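Local atomic coordinates of inorganic pyrophosphatase (Ehrlichia chaffeensis, PDB entry 3LO0), a protein that probably catalyses the magnesium-dependent hydrolysis of inorganic pyrophosphate to two phosphate ions, working as a homohexamer. Residues K35-I40 / I127-T132. Sequence-based numbering, arbitrary orientation.
Sequences KEINVI and ILAVPT
Segments 35-40 and 127-132 run past each other without a backbone hydrogen bond between them, the CA atoms of Glu36 and Thr132 standing 7.6 Å apart and those of Ile37 and Ala129 8.9 Å. Part of the contact lies inside the closed five-stranded β-barrel characteristic of family I soluble pyrophosphatases; the rest lies just beyond its strands. Strands 37-41 and 124-131 are not neighbours in this barrel, but each pairs antiparallel with strand 106-118, which bridges them.

Inside the barrel the contact is purely apolar. Ile37 reaches across with its longer branch: CG1 sits between the backbone N and the carbonyl carbon (chi1 52°), and a nearly fully extended chi2 places CD1 beside Ala129 of strand 124-131. There CD1 of Ile37 meets the methyl CB of Ala129 at 4.5 Å, while CG2 of Ile127 approaches the same CD1 more loosely, at 4.8 Å. Val93 of strand 92-95 touches Ala129, Ile127 and Val39, joining them in one hydrophobic core. Ile127 also shares a backbone hydrogen bond with Asp92, a predicted magnesium ligand, which ties this wall of the core to the probable metal site.

The second meeting point lies just beyond the strands, where Glu36 and Thr132 cross at about a right angle. Glu36 runs out extended past CG, and its OE1 accepts a weak hydrogen bond from Asn32. Thr132 offers its methyl rather than its hydroxyl: CG2 packs 4.2 Å from CG of Glu36 and 4.0 Å from the carboxylate oxygen OE2 of Glu36, a van der Waals contact.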
loop_
_atom_site.group_PDB
_atom_site.type_symbol
_atom_site.label_atom_id
_atom_site.label_comp_id
_atom_site.label_asym_id
_atom_site.label_seq_id
_atom_site.Cartn_x
_atom_site.Cartn_y
_atom_site.Cartn_z
ATOM N N LYS A 35 15.868 0.588 31.038
ATOM C CA LYS A 35 14.432 0.341 31.148
ATOM C C LYS A 35 13.703 0.900 29.933
ATOM O O LYS A 35 12.654 0.381 29.510
ATOM C CB LYS A 35 13.854 0.985 32.423
ATOM N N GLU A 36 14.248 1.977 29.400
ATOM C CA GLU A 36 13.737 2.587 28.184
ATOM C C GLU A 36 14.909 2.897 27.291
ATOM O O GLU A 36 15.960 3.427 27.760
ATOM C CB GLU A 36 12.979 3.868 28.479
ATOM C CG GLU A 36 11.697 3.687 29.324
ATOM C CD GLU A 36 11.105 5.045 29.755
ATOM O OE1 GLU A 36 11.331 5.468 30.925
ATOM O OE2 GLU A 36 10.465 5.708 28.916
ATOM N N ILE A 37 14.691 2.606 26.003
ATOM C CA ILE A 37 15.673 2.802 24.995
ATOM C C ILE A 37 15.093 3.560 23.800
ATOM O O ILE A 37 13.918 3.381 23.423
ATOM C CB ILE A 37 16.250 1.456 24.537
ATOM C CG1 ILE A 37 15.166 0.466 24.139
ATOM C CG2 ILE A 37 17.168 0.824 25.671
ATOM C CD1 ILE A 37 15.719 -0.770 23.335
ATOM N N ASN A 38 15.926 4.405 23.217
ATOM C CA ASN A 38 15.617 4.976 21.941
ATOM C C ASN A 38 16.052 4.006 20.875
ATOM O O ASN A 38 17.187 3.507 20.874
ATOM C CB ASN A 38 16.301 6.306 21.724
ATOM C CG ASN A 38 15.793 7.381 22.636
ATOM O OD1 ASN A 38 14.606 7.443 22.953
ATOM N ND2 ASN A 38 16.704 8.259 23.061
ATOM N N VAL A 39 15.166 3.751 19.926
ATOM C CA VAL A 39 15.537 2.906 18.813
ATOM C C VAL A 39 15.355 3.668 17.495
ATOM O O VAL A 39 14.277 4.224 17.227
ATOM C CB VAL A 39 14.685 1.623 18.798
ATOM C CG1 VAL A 39 15.162 0.691 17.664
ATOM C CG2 VAL A 39 14.711 0.945 20.185
ATOM N N ILE A 40 16.406 3.708 16.687
ATOM C CA ILE A 40 16.319 4.287 15.346
ATOM C C ILE A 40 15.925 3.186 14.426
ATOM O O ILE A 40 16.641 2.193 14.320
ATOM C CB ILE A 40 17.643 4.893 14.861
ATOM C CG1 ILE A 40 17.939 6.134 15.684
ATOM C CG2 ILE A 40 17.523 5.251 13.349
ATOM C CD1 ILE A 40 19.153 6.932 15.242
ATOM N N ILE A 127 17.565 -7.772 20.509
ATOM C CA ILE A 127 16.632 -7.336 21.545
ATOM C C ILE A 127 15.222 -7.327 20.982
ATOM O O ILE A 127 15.029 -6.961 19.823
ATOM C CB ILE A 127 16.987 -5.943 22.061
ATOM C CG1 ILE A 127 18.437 -5.862 22.546
ATOM C CG2 ILE A 127 16.064 -5.574 23.207
ATOM C CD1 ILE A 127 18.804 -6.932 23.591
ATOM N N LEU A 128 14.251 -7.819 21.757
ATOM C CA LEU A 128 12.827 -7.662 21.459
ATOM C C LEU A 128 12.269 -6.622 22.425
ATOM O O LEU A 128 12.412 -6.727 23.638
ATOM C CB LEU A 128 12.041 -8.977 21.607
ATOM C CG LEU A 128 10.525 -8.899 21.331
ATOM C CD1 LEU A 128 10.282 -8.530 19.868
ATOM C CD2 LEU A 128 9.753 -10.211 21.801
ATOM N N ALA A 129 11.606 -5.610 21.886
ATOM C CA ALA A 129 11.092 -4.517 22.698
ATOM C C ALA A 129 9.718 -4.131 22.197
ATOM O O ALA A 129 9.317 -4.513 21.086
ATOM C CB ALA A 129 12.072 -3.296 22.633
ATOM N N VAL A 130 8.991 -3.393 23.030
ATOM C CA VAL A 130 7.694 -2.887 22.687
ATOM C C VAL A 130 7.680 -1.400 22.923
ATOM O O VAL A 130 8.519 -0.889 23.661
ATOM C CB VAL A 130 6.572 -3.534 23.493
ATOM C CG1 VAL A 130 6.505 -5.037 23.209
ATOM C CG2 VAL A 130 6.724 -3.183 25.027
ATOM N N PRO A 131 6.752 -0.703 22.278
ATOM C CA PRO A 131 6.636 0.734 22.526
ATOM C C PRO A 131 6.295 1.031 23.992
ATOM O O PRO A 131 5.578 0.250 24.645
ATOM C CB PRO A 131 5.500 1.162 21.609
ATOM C CG PRO A 131 5.438 0.102 20.521
ATOM C CD PRO A 131 5.807 -1.161 21.239
ATOM N N THR A 132 6.793 2.148 24.508
ATOM C CA THR A 132 6.492 2.509 25.878
ATOM C C THR A 132 5.030 2.926 25.987
ATOM O O THR A 132 4.395 3.272 24.990
ATOM C CB THR A 132 7.391 3.645 26.396
ATOM O OG1 THR A 132 7.181 4.811 25.602
ATOM C CG2 THR A 132 8.844 3.230 26.294
#